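Local coordinates for glutathione S-transferase, N-terminal domain protein (PDB 4NAX) that binds one glutathione disulfide per subunit and probably acts as a glutathione transferase of the Ure2p-like kind, at residues A[32-37]-A[72-77]. Residues are numbered along the deposited sequence; the frame is centred on the assembly and turned at random.
Sequences VKVSIM and PAILDP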
loop_
_atom_site.group_PDB
_atom_site.type_symbol
_atom_site.label_atom_id
_atom_site.label_comp_id
_atom_site.label_asym_id
_atom_site.label_seq_id
_atom_site.Cartn_x
_atom_site.Cartn_y
_atom_site.Cartn_z
ATOM N N VAL A 32 -1.510 11.555 -9.926
ATOM C CA VAL A 32 -0.305 12.288 -10.298
ATOM C C VAL A 32 0.975 11.530 -9.949
ATOM O O VAL A 32 2.013 11.795 -10.520
ATOM C CB VAL A 32 -0.268 13.725 -9.747
ATOM C CG1 VAL A 32 -1.491 14.509 -10.186
ATOM C CG2 VAL A 32 -0.080 13.753 -8.243
ATOM N N LYS A 33 0.921 10.558 -9.039
ATOM C CA LYS A 33 2.107 9.731 -8.811
ATOM C C LYS A 33 2.539 9.160 -10.170
ATOM O O LYS A 33 3.731 9.109 -10.472
ATOM C CB LYS A 33 1.792 8.562 -7.887
ATOM C CG LYS A 33 1.427 8.901 -6.459
ATOM C CD LYS A 33 0.983 7.634 -5.751
ATOM C CE LYS A 33 0.422 7.843 -4.355
ATOM N NZ LYS A 33 -0.099 6.536 -3.809
ATOM N N VAL A 34 1.569 8.667 -10.952
ATOM C CA VAL A 34 1.872 7.942 -12.156
ATOM C C VAL A 34 2.238 8.864 -13.308
ATOM O O VAL A 34 3.217 8.593 -14.039
ATOM C CB VAL A 34 0.745 6.971 -12.508
ATOM C CG1 VAL A 34 1.016 6.286 -13.841
ATOM C CG2 VAL A 34 0.573 5.941 -11.403
ATOM N N SER A 35 1.491 9.960 -13.481
ATOM C CA SER A 35 1.891 10.931 -14.497
ATOM C C SER A 35 3.263 11.561 -14.183
ATOM O O SER A 35 4.091 11.727 -15.087
ATOM C CB SER A 35 0.811 11.975 -14.728
ATOM O OG SER A 35 0.401 12.493 -13.474
ATOM N N ILE A 36 3.521 11.888 -12.922
ATOM C CA ILE A 36 4.834 12.378 -12.550
ATOM C C ILE A 36 5.904 11.347 -12.917
ATOM O O ILE A 36 6.938 11.683 -13.503
ATOM C CB ILE A 36 4.914 12.750 -11.058
ATOM C CG1 ILE A 36 4.078 13.993 -10.785
ATOM C CG2 ILE A 36 6.365 12.988 -10.655
ATOM C CD1 ILE A 36 3.878 14.286 -9.323
ATOM N N MET A 37 5.678 10.084 -12.561
ATOM C CA MET A 37 6.643 9.054 -12.865
ATOM C C MET A 37 6.937 8.975 -14.371
ATOM O O MET A 37 8.092 8.908 -14.773
ATOM C CB MET A 37 6.119 7.709 -12.357
ATOM C CG MET A 37 7.032 6.534 -12.639
ATOM S SD MET A 37 8.610 6.682 -11.784
ATOM C CE MET A 37 9.270 5.058 -12.143
ATOM N N PRO A 72 -5.310 5.663 -10.352
ATOM C CA PRO A 72 -4.938 5.455 -11.754
ATOM C C PRO A 72 -4.932 3.975 -12.162
ATOM O O PRO A 72 -4.822 3.072 -11.321
ATOM C CB PRO A 72 -3.533 6.018 -11.816
ATOM C CG PRO A 72 -2.964 5.694 -10.464
ATOM C CD PRO A 72 -4.133 5.900 -9.505
ATOM N N ALA A 73 -4.967 3.763 -13.469
ATOM C CA ALA A 73 -4.790 2.439 -14.072
ATOM C C ALA A 73 -4.033 2.655 -15.368
ATOM O O ALA A 73 -4.083 3.742 -15.958
ATOM C CB ALA A 73 -6.111 1.756 -14.308
ATOM N N ILE A 74 -3.331 1.621 -15.805
ATOM C CA ILE A 74 -2.620 1.652 -17.071
ATOM C C ILE A 74 -2.916 0.419 -17.917
ATOM O O ILE A 74 -3.311 -0.634 -17.407
ATOM C CB ILE A 74 -1.091 1.788 -16.904
ATOM C CG1 ILE A 74 -0.483 0.592 -16.153
ATOM C CG2 ILE A 74 -0.749 3.104 -16.213
ATOM C CD1 ILE A 74 1.019 0.468 -16.273
ATOM N N LEU A 75 -2.669 0.569 -19.212
ATOM C CA LEU A 75 -2.619 -0.561 -20.155
ATOM C C LEU A 75 -1.378 -0.330 -21.001
ATOM O O LEU A 75 -1.337 0.590 -21.821
ATOM C CB LEU A 75 -3.877 -0.633 -20.996
ATOM C CG LEU A 75 -3.930 -1.771 -22.014
ATOM C CD1 LEU A 75 -3.761 -3.134 -21.369
ATOM C CD2 LEU A 75 -5.252 -1.670 -22.760
ATOM N N ASP A 76 -0.333 -1.115 -20.749
ATOM C CA ASP A 76 0.938 -0.950 -21.458
ATOM C C ASP A 76 0.976 -1.961 -22.597
ATOM O O ASP A 76 1.064 -3.165 -22.335
ATOM C CB ASP A 76 2.110 -1.213 -20.536
ATOM C CG ASP A 76 3.457 -0.915 -21.169
ATOM O OD1 ASP A 76 3.466 -0.504 -22.343
ATOM O OD2 ASP A 76 4.490 -1.085 -20.506
ATOM N N PRO A 77 0.920 -1.499 -23.861
ATOM C CA PRO A 77 0.987 -2.468 -24.961
ATOM C C PRO A 77 2.325 -3.216 -24.982
ATOM O O PRO A 77 2.387 -4.355 -25.491
ATOM C CB PRO A 77 0.809 -1.614 -26.217
ATOM C CG PRO A 77 1.223 -0.241 -25.822
ATOM C CD PRO A 77 0.900 -0.110 -24.358
#
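The rotation about the first side-chain bond of Val-34 (chi1 175°) sets CG1 anti to the backbone N and CG2 anti to the carbonyl carbon, so that the two methyls of one fork serve two different residues of 72-77. Val-34 CG2 meets the ring of Pro-72, lying 3.7 Å from its CG and 4.1 Å from its CB, with the two side chains set at a slant to each other. Val-34 CG1 reaches less closely toward Ile-74, whose branch methyl CG2 is 4.3 Å away; a chi1 of 62° places that methyl on the helix side. No hydrogen bond joins the segments, and the contact is small, wholly apolar and buried. Pro-72, preceded by a cis peptide bond, is the cis-proline found at this position in thioredoxin-like folds, and its side chain also touches the bound glutathione disulfide. Val-34 thus packs against a residue of the ligand pocket, while Lys-33, next to it on the helix, touches the same ligand. The example illustrates how a thioredoxin-like domain seats a helix on its sheet: helix 31-41 rests on strand 73-76 and its antiparallel neighbour 21-25, where Leu-23 touches both Val-34 and Ile-74, while Ile-93 of helix 90-101 also packs on Val-34.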